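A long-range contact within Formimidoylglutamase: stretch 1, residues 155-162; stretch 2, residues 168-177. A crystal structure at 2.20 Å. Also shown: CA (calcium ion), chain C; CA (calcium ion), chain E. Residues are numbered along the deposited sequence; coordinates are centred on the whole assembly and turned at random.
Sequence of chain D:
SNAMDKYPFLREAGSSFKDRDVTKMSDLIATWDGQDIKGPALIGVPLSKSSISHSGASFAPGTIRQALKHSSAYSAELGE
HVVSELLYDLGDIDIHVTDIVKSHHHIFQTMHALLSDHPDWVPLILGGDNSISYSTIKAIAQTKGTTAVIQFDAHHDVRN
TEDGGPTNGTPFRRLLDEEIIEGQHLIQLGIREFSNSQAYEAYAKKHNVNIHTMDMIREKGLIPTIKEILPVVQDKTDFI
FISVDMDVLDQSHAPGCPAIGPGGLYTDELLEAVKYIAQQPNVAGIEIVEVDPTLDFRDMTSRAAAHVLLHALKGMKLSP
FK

Stretch 1 155-162: HHDVRNTE
Stretch 2 168-177: NGTPFRRLLD

Stretch 1 has no regular helix or strand; stretch 2 begins without regular structure and enters at Pro171 a helix that runs on past Asp177. Asn168, phi/psi -42/-46, leads into Gly169 at -93/11, whose CA lies 4.5 Å from Asp157 CA. Gly169 O accepts a hydrogen bond from Arg159 N (2.8 Å), and glycine suits the place because an ideal CB would lie 2.6 Å from Arg159 CD, a clash. Thr170 (-103/-5, chi1 p) turns its CA-to-CB bond away overall, yet its CG2 packs 3.5 Å from Arg159 O; its carbonyl O starts the helical pattern by accepting from Arg174 N at 3.1 Å. Pro171, at -56/-45, has no amide hydrogen to give, which costs nothing in the first turn, where a backbone N-H has no helical acceptor four residues back; its CD lies 3.6 Å from Asp157 O. Asp157 O accepts a hydrogen bond from Phe172 N at 3.2 Å. Asp157 itself, at 59/43 with chi1 m, binds the chain E calcium ion, CA, through Asp157 OD1 (2.6 Å) and Asp157 OD2 (2.5 Å). Phe172 (chi1 m, chi2 97°) presents its ring edge to Asp157 CB, 3.8 Å from CD1, while its CB meets Val158 CG1 at 4.1 Å. Arg173, extended t, t, t, is long enough for NH2 to donate to Val158 O at 2.7 Å and 164°. One turn beyond Phe172, Leu176 brings CD2 to 4.5 Å from Val158 CG1, extending the apolar patch.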

# COMPACT_ATOMS: atom_id res chain seq x y z
N HIS D 155 -20.24 -13.64 -15.46
CA HIS D 155 -21.34 -14.28 -14.71
C HIS D 155 -22.70 -14.04 -15.33
O HIS D 155 -22.94 -12.99 -15.92
CB HIS D 155 -21.41 -13.75 -13.27
CG HIS D 155 -20.07 -13.57 -12.63
ND1 HIS D 155 -19.29 -12.45 -12.85
CD2 HIS D 155 -19.37 -14.36 -11.80
CE1 HIS D 155 -18.18 -12.55 -12.15
NE2 HIS D 155 -18.19 -13.70 -11.51
N HIS D 156 -23.61 -15.00 -15.13
CA HIS D 156 -24.96 -14.93 -15.68
C HIS D 156 -25.76 -13.79 -15.05
O HIS D 156 -26.55 -13.13 -15.73
CB HIS D 156 -25.71 -16.25 -15.47
CG HIS D 156 -25.16 -17.38 -16.28
ND1 HIS D 156 -25.16 -17.38 -17.66
CD2 HIS D 156 -24.59 -18.56 -15.91
CE1 HIS D 156 -24.61 -18.50 -18.10
NE2 HIS D 156 -24.26 -19.24 -17.06
N ASP D 157 -25.54 -13.57 -13.75
CA ASP D 157 -26.27 -12.57 -12.98
C ASP D 157 -27.76 -12.79 -12.95
O ASP D 157 -28.54 -11.85 -13.08
CB ASP D 157 -26.02 -11.16 -13.49
CG ASP D 157 -24.76 -10.56 -12.95
OD1 ASP D 157 -24.02 -11.28 -12.22
OD2 ASP D 157 -24.50 -9.37 -13.23
N VAL D 158 -28.15 -14.04 -12.76
CA VAL D 158 -29.55 -14.39 -12.60
C VAL D 158 -29.82 -14.96 -11.20
O VAL D 158 -30.65 -15.87 -11.04
CB VAL D 158 -29.98 -15.40 -13.68
CG1 VAL D 158 -30.03 -14.72 -15.06
CG2 VAL D 158 -29.05 -16.61 -13.68
N ARG D 159 -29.12 -14.43 -10.19
CA ARG D 159 -29.24 -14.92 -8.81
C ARG D 159 -30.65 -14.80 -8.25
O ARG D 159 -31.37 -13.85 -8.58
CB ARG D 159 -28.27 -14.19 -7.88
CG ARG D 159 -26.91 -14.85 -7.72
CD ARG D 159 -26.05 -14.08 -6.72
NE ARG D 159 -24.69 -14.61 -6.64
CZ ARG D 159 -24.25 -15.42 -5.68
NH1 ARG D 159 -22.99 -15.85 -5.69
NH2 ARG D 159 -25.06 -15.80 -4.70
N ASN D 160 -31.05 -15.74 -7.39
CA ASN D 160 -32.36 -15.65 -6.74
C ASN D 160 -32.43 -14.41 -5.86
O ASN D 160 -31.42 -13.98 -5.31
CB ASN D 160 -32.68 -16.93 -5.94
CG ASN D 160 -31.86 -17.03 -4.65
OD1 ASN D 160 -32.11 -16.32 -3.68
ND2 ASN D 160 -30.89 -17.94 -4.64
N THR D 161 -33.63 -13.84 -5.72
CA THR D 161 -33.78 -12.51 -5.12
C THR D 161 -34.04 -12.47 -3.59
O THR D 161 -33.87 -11.42 -2.96
CB THR D 161 -34.88 -11.70 -5.86
OG1 THR D 161 -34.80 -10.31 -5.50
CG2 THR D 161 -36.27 -12.25 -5.55
N GLU D 162 -34.43 -13.59 -2.99
CA GLU D 162 -34.92 -13.59 -1.61
C GLU D 162 -33.82 -13.67 -0.55
O GLU D 162 -33.99 -13.20 0.58
CB GLU D 162 -35.93 -14.72 -1.39
CG GLU D 162 -36.87 -14.96 -2.57
CD GLU D 162 -36.31 -15.96 -3.56
OE1 GLU D 162 -35.93 -17.07 -3.12
OE2 GLU D 162 -36.24 -15.64 -4.77
N ASN D 168 -26.34 -7.71 -5.88
CA ASN D 168 -25.43 -7.56 -6.98
C ASN D 168 -25.78 -8.44 -8.16
O ASN D 168 -25.79 -8.00 -9.31
CB ASN D 168 -24.01 -7.90 -6.50
CG ASN D 168 -23.01 -6.91 -6.97
OD1 ASN D 168 -23.36 -5.78 -7.30
ND2 ASN D 168 -21.74 -7.31 -7.03
N GLY D 169 -26.07 -9.70 -7.86
CA GLY D 169 -26.19 -10.72 -8.89
C GLY D 169 -27.59 -10.97 -9.42
O GLY D 169 -27.79 -11.94 -10.15
N THR D 170 -28.54 -10.11 -9.08
CA THR D 170 -29.94 -10.41 -9.42
C THR D 170 -30.54 -9.66 -10.63
O THR D 170 -31.67 -9.96 -11.02
CB THR D 170 -30.88 -10.18 -8.23
OG1 THR D 170 -30.99 -8.77 -7.97
CG2 THR D 170 -30.37 -10.89 -6.99
N PRO D 171 -29.80 -8.71 -11.22
CA PRO D 171 -30.49 -7.80 -12.14
C PRO D 171 -31.23 -8.54 -13.24
O PRO D 171 -32.37 -8.22 -13.55
CB PRO D 171 -29.36 -6.99 -12.78
CG PRO D 171 -28.13 -7.33 -12.05
CD PRO D 171 -28.33 -8.65 -11.40
N PHE D 172 -30.57 -9.53 -13.84
CA PHE D 172 -31.14 -10.17 -15.02
C PHE D 172 -32.24 -11.18 -14.72
O PHE D 172 -33.10 -11.42 -15.57
CB PHE D 172 -30.05 -10.75 -15.92
CG PHE D 172 -29.25 -9.70 -16.59
CD1 PHE D 172 -28.04 -9.29 -16.07
CD2 PHE D 172 -29.74 -9.07 -17.73
CE1 PHE D 172 -27.33 -8.29 -16.69
CE2 PHE D 172 -29.03 -8.08 -18.34
CZ PHE D 172 -27.83 -7.69 -17.83
N ARG D 173 -32.24 -11.75 -13.53
CA ARG D 173 -33.37 -12.57 -13.10
C ARG D 173 -34.60 -11.68 -12.95
O ARG D 173 -35.70 -12.04 -13.37
CB ARG D 173 -33.07 -13.30 -11.78
CG ARG D 173 -34.06 -14.42 -11.46
CD ARG D 173 -33.60 -15.25 -10.25
NE ARG D 173 -34.34 -16.51 -10.17
CZ ARG D 173 -33.80 -17.70 -10.39
NH1 ARG D 173 -34.54 -18.79 -10.29
NH2 ARG D 173 -32.51 -17.80 -10.70
N ARG D 174 -34.40 -10.50 -12.36
CA ARG D 174 -35.48 -9.55 -12.20
C ARG D 174 -36.01 -9.13 -13.57
O ARG D 174 -37.21 -9.10 -13.79
CB ARG D 174 -35.03 -8.34 -11.40
CG ARG D 174 -35.26 -8.48 -9.90
CD ARG D 174 -34.90 -7.21 -9.15
NE ARG D 174 -35.59 -7.14 -7.86
CZ ARG D 174 -36.82 -6.66 -7.70
NH1 ARG D 174 -37.50 -6.21 -8.74
NH2 ARG D 174 -37.37 -6.64 -6.49
N LEU D 175 -35.10 -8.82 -14.49
CA LEU D 175 -35.50 -8.42 -15.84
C LEU D 175 -36.27 -9.55 -16.54
O LEU D 175 -37.37 -9.34 -17.01
CB LEU D 175 -34.29 -7.96 -16.66
CG LEU D 175 -33.64 -6.66 -16.21
CD1 LEU D 175 -32.19 -6.58 -16.67
CD2 LEU D 175 -34.42 -5.44 -16.69
N LEU D 176 -35.68 -10.75 -16.59
CA LEU D 176 -36.34 -11.90 -17.23
C LEU D 176 -37.70 -12.26 -16.61
O LEU D 176 -38.72 -12.39 -17.31
CB LEU D 176 -35.44 -13.13 -17.21
CG LEU D 176 -34.55 -13.39 -18.43
CD1 LEU D 176 -34.81 -12.37 -19.50
CD2 LEU D 176 -33.11 -13.36 -18.04
N ASP D 177 -37.72 -12.41 -15.29
CA ASP D 177 -38.94 -12.78 -14.58
C ASP D 177 -40.07 -11.79 -14.85
O ASP D 177 -41.22 -12.18 -15.05
CB ASP D 177 -38.69 -12.92 -13.08
CG ASP D 177 -37.98 -14.22 -12.71
OD1 ASP D 177 -37.92 -15.13 -13.56
OD2 ASP D 177 -37.49 -14.35 -11.56
CA CA C . -19.67 -10.16 -13.31
CA CA E . -22.07 -9.66 -13.01